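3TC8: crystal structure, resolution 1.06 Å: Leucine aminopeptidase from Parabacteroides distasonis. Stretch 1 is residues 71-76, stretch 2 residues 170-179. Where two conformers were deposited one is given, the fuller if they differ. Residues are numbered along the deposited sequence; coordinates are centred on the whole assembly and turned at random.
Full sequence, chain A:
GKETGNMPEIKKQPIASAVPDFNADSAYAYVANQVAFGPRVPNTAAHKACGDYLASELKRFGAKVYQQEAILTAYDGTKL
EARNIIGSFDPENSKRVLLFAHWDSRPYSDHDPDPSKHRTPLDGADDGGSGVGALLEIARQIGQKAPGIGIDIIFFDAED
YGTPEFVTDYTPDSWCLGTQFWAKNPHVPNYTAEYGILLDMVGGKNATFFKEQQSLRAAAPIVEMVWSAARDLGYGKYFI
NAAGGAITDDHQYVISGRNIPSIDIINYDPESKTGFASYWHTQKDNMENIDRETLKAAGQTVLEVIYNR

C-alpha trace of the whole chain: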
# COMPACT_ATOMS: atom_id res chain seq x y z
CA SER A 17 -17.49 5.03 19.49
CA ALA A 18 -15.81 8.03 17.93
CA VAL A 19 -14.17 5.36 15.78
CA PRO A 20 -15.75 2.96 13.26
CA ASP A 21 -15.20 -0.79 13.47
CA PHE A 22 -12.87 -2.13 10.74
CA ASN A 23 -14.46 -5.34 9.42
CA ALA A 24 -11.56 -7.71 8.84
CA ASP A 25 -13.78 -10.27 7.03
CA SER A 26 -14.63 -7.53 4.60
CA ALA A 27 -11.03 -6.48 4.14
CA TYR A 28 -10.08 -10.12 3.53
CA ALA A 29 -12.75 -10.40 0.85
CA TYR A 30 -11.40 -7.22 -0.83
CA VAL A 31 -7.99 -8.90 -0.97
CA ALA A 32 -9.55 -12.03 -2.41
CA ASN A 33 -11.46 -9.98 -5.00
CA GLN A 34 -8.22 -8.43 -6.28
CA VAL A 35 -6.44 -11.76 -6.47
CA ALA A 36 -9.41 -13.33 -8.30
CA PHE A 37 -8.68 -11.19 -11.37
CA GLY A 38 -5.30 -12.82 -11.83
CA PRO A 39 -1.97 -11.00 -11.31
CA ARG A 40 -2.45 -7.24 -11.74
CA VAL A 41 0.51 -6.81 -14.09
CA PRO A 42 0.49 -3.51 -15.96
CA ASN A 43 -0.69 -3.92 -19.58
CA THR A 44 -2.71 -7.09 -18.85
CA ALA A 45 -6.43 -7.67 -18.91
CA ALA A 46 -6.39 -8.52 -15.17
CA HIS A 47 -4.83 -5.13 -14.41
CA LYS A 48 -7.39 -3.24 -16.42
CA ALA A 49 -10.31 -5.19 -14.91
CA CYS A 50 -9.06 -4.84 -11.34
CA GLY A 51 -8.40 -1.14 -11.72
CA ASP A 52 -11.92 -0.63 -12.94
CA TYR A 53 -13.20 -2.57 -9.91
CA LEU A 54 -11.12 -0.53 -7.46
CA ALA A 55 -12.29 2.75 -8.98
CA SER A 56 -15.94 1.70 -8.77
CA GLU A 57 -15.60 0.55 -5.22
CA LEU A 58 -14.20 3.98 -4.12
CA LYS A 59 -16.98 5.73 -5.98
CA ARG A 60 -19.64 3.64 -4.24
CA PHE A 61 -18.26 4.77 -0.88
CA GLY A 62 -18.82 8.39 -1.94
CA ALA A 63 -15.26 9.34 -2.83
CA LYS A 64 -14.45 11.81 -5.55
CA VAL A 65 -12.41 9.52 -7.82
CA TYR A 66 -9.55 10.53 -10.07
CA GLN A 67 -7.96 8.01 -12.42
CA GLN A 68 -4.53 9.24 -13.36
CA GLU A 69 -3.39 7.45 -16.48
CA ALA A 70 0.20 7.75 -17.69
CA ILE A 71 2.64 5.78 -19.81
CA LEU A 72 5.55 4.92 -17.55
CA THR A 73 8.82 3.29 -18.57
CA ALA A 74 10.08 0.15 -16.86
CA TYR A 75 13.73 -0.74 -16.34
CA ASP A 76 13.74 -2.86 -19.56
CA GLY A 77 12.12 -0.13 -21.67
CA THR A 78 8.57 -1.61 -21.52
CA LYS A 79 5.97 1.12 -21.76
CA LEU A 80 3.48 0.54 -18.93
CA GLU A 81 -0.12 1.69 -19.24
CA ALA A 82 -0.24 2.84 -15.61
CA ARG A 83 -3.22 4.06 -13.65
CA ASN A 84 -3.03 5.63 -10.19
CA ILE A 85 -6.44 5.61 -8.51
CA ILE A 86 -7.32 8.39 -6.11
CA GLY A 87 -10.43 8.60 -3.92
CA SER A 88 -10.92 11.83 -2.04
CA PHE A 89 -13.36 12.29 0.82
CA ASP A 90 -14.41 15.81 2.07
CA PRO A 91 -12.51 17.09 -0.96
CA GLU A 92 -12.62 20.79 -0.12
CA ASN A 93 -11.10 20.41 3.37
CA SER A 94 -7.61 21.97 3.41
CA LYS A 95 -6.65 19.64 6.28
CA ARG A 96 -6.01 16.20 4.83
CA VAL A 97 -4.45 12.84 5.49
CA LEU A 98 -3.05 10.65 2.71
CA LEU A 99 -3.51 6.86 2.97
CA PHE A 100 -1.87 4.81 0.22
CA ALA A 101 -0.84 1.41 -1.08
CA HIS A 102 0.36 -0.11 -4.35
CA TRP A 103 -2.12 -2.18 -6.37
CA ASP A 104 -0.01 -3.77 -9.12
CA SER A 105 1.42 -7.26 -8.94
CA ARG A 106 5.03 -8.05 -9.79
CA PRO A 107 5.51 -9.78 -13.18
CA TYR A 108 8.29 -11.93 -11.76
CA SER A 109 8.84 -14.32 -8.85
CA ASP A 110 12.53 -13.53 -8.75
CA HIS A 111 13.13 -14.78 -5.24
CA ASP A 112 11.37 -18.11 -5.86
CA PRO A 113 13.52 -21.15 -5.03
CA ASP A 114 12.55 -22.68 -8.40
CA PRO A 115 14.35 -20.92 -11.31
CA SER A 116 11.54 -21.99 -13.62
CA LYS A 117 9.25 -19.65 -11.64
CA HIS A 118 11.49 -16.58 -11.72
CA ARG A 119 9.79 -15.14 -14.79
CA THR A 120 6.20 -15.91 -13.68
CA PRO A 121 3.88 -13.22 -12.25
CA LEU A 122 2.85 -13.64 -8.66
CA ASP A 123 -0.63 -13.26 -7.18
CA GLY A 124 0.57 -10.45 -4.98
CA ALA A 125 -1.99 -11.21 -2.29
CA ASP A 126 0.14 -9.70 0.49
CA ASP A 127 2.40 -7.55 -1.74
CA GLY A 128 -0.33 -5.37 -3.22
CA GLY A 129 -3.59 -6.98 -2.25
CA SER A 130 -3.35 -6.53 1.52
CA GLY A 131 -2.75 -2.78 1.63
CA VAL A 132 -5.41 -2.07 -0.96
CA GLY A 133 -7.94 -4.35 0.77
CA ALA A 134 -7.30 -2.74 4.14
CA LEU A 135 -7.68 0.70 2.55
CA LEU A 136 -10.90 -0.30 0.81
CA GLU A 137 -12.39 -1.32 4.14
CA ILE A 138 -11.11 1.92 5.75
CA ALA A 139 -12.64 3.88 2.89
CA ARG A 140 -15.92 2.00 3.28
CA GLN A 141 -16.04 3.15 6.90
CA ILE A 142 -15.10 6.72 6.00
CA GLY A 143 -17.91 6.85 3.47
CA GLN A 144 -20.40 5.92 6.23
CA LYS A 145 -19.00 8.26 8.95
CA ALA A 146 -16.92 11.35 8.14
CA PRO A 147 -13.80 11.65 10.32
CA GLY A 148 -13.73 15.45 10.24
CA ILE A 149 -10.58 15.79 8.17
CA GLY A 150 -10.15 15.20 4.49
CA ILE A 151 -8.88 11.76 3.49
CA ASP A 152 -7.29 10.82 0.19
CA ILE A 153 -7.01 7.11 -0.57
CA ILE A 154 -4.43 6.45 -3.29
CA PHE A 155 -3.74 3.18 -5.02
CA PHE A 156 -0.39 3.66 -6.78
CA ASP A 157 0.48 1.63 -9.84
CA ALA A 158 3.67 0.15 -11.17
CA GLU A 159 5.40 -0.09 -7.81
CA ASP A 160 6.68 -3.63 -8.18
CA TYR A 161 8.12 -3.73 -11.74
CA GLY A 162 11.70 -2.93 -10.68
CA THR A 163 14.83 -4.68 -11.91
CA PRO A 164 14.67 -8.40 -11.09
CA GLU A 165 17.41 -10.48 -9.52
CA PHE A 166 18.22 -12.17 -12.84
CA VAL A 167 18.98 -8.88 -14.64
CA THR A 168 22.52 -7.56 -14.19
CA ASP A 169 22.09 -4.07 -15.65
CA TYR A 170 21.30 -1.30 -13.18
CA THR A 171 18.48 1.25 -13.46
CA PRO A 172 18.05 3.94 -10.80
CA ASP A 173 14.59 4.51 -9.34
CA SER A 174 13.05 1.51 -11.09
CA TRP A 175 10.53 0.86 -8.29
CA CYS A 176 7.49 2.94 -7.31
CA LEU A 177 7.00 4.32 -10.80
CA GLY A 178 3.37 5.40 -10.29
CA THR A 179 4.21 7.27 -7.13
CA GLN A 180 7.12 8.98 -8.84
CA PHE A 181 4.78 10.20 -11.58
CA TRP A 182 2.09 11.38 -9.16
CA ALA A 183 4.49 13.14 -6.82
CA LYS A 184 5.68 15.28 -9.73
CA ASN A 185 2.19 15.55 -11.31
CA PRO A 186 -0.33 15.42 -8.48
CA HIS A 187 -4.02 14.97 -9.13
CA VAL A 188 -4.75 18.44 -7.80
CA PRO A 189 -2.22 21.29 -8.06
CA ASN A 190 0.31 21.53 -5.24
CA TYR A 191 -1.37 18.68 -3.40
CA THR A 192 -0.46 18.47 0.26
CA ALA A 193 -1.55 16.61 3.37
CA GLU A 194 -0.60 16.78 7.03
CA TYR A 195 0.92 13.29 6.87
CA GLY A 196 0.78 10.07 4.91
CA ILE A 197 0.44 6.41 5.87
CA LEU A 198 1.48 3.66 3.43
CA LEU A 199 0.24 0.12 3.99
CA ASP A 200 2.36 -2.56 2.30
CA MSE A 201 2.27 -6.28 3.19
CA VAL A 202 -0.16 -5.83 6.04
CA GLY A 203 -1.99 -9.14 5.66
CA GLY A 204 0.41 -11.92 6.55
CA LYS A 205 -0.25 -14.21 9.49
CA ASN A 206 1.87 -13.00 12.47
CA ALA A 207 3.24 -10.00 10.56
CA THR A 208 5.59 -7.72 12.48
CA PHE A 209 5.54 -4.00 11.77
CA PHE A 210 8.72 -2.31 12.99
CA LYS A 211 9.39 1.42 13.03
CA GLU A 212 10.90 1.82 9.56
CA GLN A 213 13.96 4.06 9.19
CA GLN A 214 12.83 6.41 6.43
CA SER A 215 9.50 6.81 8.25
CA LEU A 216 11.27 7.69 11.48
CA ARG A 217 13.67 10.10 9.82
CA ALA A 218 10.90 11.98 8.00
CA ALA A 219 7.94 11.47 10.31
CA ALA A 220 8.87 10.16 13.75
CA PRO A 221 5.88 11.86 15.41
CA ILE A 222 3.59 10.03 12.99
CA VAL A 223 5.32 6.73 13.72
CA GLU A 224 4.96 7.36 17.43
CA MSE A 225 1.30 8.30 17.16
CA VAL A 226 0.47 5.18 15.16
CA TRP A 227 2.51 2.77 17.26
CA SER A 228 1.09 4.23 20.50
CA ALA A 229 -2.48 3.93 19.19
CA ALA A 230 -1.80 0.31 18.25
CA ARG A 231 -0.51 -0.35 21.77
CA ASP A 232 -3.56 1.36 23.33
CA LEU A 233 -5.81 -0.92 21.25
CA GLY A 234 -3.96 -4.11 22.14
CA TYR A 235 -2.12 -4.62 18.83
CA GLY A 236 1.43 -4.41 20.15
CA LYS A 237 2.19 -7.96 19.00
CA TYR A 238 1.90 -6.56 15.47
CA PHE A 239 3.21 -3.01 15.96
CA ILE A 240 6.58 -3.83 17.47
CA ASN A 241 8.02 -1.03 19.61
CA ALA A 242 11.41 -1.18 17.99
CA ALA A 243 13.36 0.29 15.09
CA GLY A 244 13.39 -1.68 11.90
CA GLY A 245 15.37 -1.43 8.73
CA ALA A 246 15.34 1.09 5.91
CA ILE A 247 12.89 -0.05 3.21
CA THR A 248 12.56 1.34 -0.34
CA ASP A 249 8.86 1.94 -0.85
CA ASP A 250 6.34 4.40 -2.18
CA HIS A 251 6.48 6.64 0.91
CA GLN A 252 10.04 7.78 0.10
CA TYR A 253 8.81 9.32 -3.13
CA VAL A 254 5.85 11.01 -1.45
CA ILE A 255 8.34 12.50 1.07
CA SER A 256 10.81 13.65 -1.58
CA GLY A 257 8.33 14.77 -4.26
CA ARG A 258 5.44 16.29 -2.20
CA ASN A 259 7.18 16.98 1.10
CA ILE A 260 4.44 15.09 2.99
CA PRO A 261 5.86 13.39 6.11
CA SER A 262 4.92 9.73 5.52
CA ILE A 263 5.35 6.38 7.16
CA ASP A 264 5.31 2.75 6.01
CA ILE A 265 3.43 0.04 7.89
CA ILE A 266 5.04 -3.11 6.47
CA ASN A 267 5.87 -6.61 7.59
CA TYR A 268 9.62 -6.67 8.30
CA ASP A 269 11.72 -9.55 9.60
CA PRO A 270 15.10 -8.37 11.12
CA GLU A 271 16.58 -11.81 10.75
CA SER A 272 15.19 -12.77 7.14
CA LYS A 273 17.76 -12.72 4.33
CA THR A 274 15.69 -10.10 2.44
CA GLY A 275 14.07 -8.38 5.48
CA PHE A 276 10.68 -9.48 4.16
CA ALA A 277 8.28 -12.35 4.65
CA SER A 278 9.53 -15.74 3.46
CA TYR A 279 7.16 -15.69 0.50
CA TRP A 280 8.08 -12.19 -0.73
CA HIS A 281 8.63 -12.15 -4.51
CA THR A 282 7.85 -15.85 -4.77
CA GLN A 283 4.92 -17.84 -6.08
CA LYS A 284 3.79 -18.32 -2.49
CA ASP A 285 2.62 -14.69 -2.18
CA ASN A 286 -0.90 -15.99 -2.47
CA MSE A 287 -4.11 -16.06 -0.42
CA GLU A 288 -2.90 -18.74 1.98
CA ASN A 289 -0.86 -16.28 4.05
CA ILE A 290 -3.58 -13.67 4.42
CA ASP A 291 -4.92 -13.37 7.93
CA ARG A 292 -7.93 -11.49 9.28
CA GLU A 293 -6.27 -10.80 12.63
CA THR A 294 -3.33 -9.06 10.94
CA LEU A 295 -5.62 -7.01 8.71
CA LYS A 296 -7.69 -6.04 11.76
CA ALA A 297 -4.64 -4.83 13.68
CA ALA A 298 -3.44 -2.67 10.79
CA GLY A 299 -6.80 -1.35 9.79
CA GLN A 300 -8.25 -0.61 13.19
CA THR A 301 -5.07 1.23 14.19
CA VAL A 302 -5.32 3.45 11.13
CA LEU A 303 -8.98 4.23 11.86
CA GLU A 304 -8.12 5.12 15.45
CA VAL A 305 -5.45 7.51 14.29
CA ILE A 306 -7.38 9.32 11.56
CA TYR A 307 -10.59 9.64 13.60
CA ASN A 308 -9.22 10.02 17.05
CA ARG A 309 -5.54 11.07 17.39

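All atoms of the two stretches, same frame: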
# COMPACT_ATOMS: atom_id res chain seq x y z
N ILE A 71 1.72 6.79 -19.31
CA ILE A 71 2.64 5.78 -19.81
C ILE A 71 3.97 5.93 -19.10
O ILE A 71 4.63 6.98 -19.24
CB ILE A 71 2.79 5.87 -21.34
CG1 ILE A 71 1.43 5.97 -22.01
CG2 ILE A 71 3.57 4.66 -21.86
CD1 ILE A 71 0.64 4.68 -21.80
N LEU A 72 4.34 4.91 -18.34
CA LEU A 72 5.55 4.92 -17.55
C LEU A 72 6.52 3.96 -18.18
O LEU A 72 6.12 3.11 -18.96
CB LEU A 72 5.23 4.54 -16.12
CG LEU A 72 4.17 5.42 -15.46
CD1 LEU A 72 3.93 5.00 -14.03
CD2 LEU A 72 4.49 6.96 -15.56
N THR A 73 7.80 4.12 -17.92
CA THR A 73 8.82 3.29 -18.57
C THR A 73 9.53 2.41 -17.55
O THR A 73 10.12 2.91 -16.61
CB THR A 73 9.81 4.14 -19.35
OG1 THR A 73 9.08 4.94 -20.28
CG2 THR A 73 10.87 3.27 -20.05
N ALA A 74 9.42 1.10 -17.72
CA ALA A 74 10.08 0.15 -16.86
C ALA A 74 11.56 0.07 -17.14
O ALA A 74 12.06 0.58 -18.17
CB ALA A 74 9.45 -1.25 -17.02
N TYR A 75 12.27 -0.60 -16.25
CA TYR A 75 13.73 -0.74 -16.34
C TYR A 75 14.21 -1.32 -17.67
O TYR A 75 15.33 -1.03 -18.08
CB TYR A 75 14.26 -1.62 -15.18
CG TYR A 75 13.94 -3.08 -15.39
CD1 TYR A 75 12.67 -3.61 -15.08
CD2 TYR A 75 14.86 -3.91 -15.98
CE1 TYR A 75 12.36 -4.91 -15.38
CE2 TYR A 75 14.55 -5.22 -16.28
CZ TYR A 75 13.30 -5.71 -16.00
OH TYR A 75 13.00 -7.02 -16.32
N ASP A 76 13.39 -2.16 -18.30
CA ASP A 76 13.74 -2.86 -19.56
C ASP A 76 13.22 -2.11 -20.77
O ASP A 76 13.28 -2.61 -21.88
CB ASP A 76 13.22 -4.31 -19.56
CG ASP A 76 11.72 -4.43 -19.55
OD1 ASP A 76 11.02 -3.39 -19.44
OD2 ASP A 76 11.24 -5.58 -19.73
N TYR A 170 21.89 -2.17 -14.18
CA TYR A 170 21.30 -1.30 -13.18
C TYR A 170 20.47 -0.18 -13.80
O TYR A 170 20.86 0.44 -14.77
CB TYR A 170 22.40 -0.66 -12.32
CG TYR A 170 21.91 0.26 -11.25
CD1 TYR A 170 21.38 -0.24 -10.09
CD2 TYR A 170 21.93 1.65 -11.41
CE1 TYR A 170 20.92 0.61 -9.09
CE2 TYR A 170 21.48 2.50 -10.43
CZ TYR A 170 20.99 1.99 -9.27
OH TYR A 170 20.53 2.84 -8.29
N THR A 171 19.33 0.10 -13.17
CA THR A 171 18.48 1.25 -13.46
C THR A 171 18.14 1.94 -12.15
O THR A 171 17.60 1.31 -11.26
CB THR A 171 17.15 0.77 -14.12
OG1 THR A 171 17.44 0.03 -15.31
CG2 THR A 171 16.25 1.93 -14.45
N PRO A 172 18.44 3.24 -12.02
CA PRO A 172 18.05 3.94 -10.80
C PRO A 172 16.55 4.16 -10.74
O PRO A 172 15.91 4.32 -11.78
CB PRO A 172 18.79 5.28 -10.90
CG PRO A 172 18.93 5.48 -12.37
CD PRO A 172 19.14 4.12 -12.97
N ASP A 173 15.98 4.12 -9.55
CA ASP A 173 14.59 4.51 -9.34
C ASP A 173 13.63 3.69 -10.21
O ASP A 173 12.69 4.23 -10.77
CB ASP A 173 14.40 6.01 -9.53
CG ASP A 173 15.23 6.81 -8.58
OD1 ASP A 173 14.99 6.72 -7.37
OD2 ASP A 173 16.14 7.51 -9.05
N SER A 174 13.86 2.38 -10.26
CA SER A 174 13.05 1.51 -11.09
C SER A 174 11.78 1.02 -10.39
O SER A 174 10.92 0.47 -11.09
CB SER A 174 13.86 0.33 -11.60
OG SER A 174 14.08 -0.69 -10.64
N TRP A 175 11.69 1.22 -9.08
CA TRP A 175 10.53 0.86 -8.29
C TRP A 175 9.62 2.06 -8.12
O TRP A 175 10.03 3.19 -8.33
CB TRP A 175 10.98 0.32 -6.92
CG TRP A 175 11.98 -0.77 -7.00
CD1 TRP A 175 13.33 -0.66 -7.09
CD2 TRP A 175 11.70 -2.16 -7.17
NE1 TRP A 175 13.93 -1.88 -7.24
CE2 TRP A 175 12.95 -2.83 -7.28
CE3 TRP A 175 10.52 -2.92 -7.20
CZ2 TRP A 175 13.03 -4.19 -7.43
CZ3 TRP A 175 10.62 -4.28 -7.35
CH2 TRP A 175 11.87 -4.91 -7.46
N CYS A 176 8.37 1.84 -7.73
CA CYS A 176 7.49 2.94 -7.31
C CYS A 176 7.30 3.93 -8.44
O CYS A 176 7.28 5.14 -8.22
CB CYS A 176 8.05 3.64 -6.06
SG CYS A 176 8.46 2.57 -4.70
N LEU A 177 7.07 3.43 -9.65
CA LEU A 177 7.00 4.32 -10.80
C LEU A 177 5.73 5.19 -10.77
O LEU A 177 5.77 6.36 -11.18
CB LEU A 177 7.06 3.51 -12.10
CG LEU A 177 8.33 2.74 -12.35
CD1 LEU A 177 8.18 1.85 -13.57
CD2 LEU A 177 9.56 3.68 -12.48
N GLY A 178 4.60 4.61 -10.36
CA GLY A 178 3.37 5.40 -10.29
C GLY A 178 3.44 6.52 -9.29
O GLY A 178 2.96 7.63 -9.56
N THR A 179 4.04 6.26 -8.14
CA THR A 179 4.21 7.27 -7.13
C THR A 179 5.15 8.36 -7.61
O THR A 179 4.91 9.55 -7.38
CB THR A 179 4.75 6.70 -5.79
OG1 THR A 179 3.89 5.63 -5.41
CG2 THR A 179 4.74 7.75 -4.71
O HOH W 1 10.97 -0.65 -13.69
O HOH W 2 17.34 0.35 -17.77

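What does the start of the second stretch contribute? Tyr170 turns its CA-to-CB bond away from the first stretch and makes no contact with it, so the contact begins at Thr171. There the side chain points toward Tyr75, and Thr171 OG1 lies 3.6 Å from Tyr75 CB, a van der Waals approach. The polar link between these two residues runs through a water, which sits 2.5 Å from Thr171 OG1 and gives a hydrogen bond to Tyr75 O, with 2.5 Å between the water oxygen and that carbonyl oxygen. Threonine suits this partly exposed spot because its hydroxyl can reach the bridging water while the rest of the residue covers part of the tyrosine. Pro172 and Asp173 then carry the chain out of reach.

How does the chain come back to the first stretch at Ser174? Its CA-to-CB bond points toward Tyr75, and Ser174 CB packs 4.1 Å from Tyr75 CB. A small side chain fits this buried position, where the backbones run close: Ser174 CA and Tyr75 CA are 5.8 Å apart. The Ser174 hydroxyl is hydrogen-bonded elsewhere in the structure. A second water joins the two main chains, accepting a hydrogen bond from Tyr75 N at 2.9 Å and donating one to Ser174 O at 2.8 Å. Tyr75 thus has both its amide nitrogen and its carbonyl oxygen tied to the other stretch through water, and no direct hydrogen bond spans the two stretches. Its CA-to-CB bond points toward the second stretch, but with chi1 at 74° (p) the end of the side chain leads away, leaving CB as the part that meets Thr171 and Ser174.

What fills the contact where the helix begins? Trp175 and Cys176 stay out of reach, Cys176 occupying the N-cap position, and Leu177 follows with the largest area covered by the other stretch, 71 Å². Its CA-to-CB bond points toward the first stretch, and the m, t rotamer extends the side chain so that Leu177 CD1 comes within 3.8 Å of Thr73 O and 4.2 Å of Ala74 CA. Thr73 and Ala74 both point their CA-to-CB bonds away, so it is their backbone that the leucine methyl meets. Leu72, also m, t, points toward the helix: Leu72 CD1 lies 4.0 Å from Leu177 CB, an apolar side-chain contact, and 3.7 Å from Leu177 O. Two branched aliphatic side chains suit such packing, which needs shape and apolar surface rather than directed bonds.

Where does the contact end? Gly178 is the last residue to take part, its N lying 3.8 Å from Leu72 CD1. The leucine methyl rests near the helix backbone at this buried glycine; a CB there would point sideways, about 4.5 Å from Leu72 CD1, so the contact does not depend on its absence. Thr179 points away and makes no contact. Altogether the two stretches bury 283 Å², both sides summed: a modest contact with leucine packing at the helix start and water bridges around Tyr75.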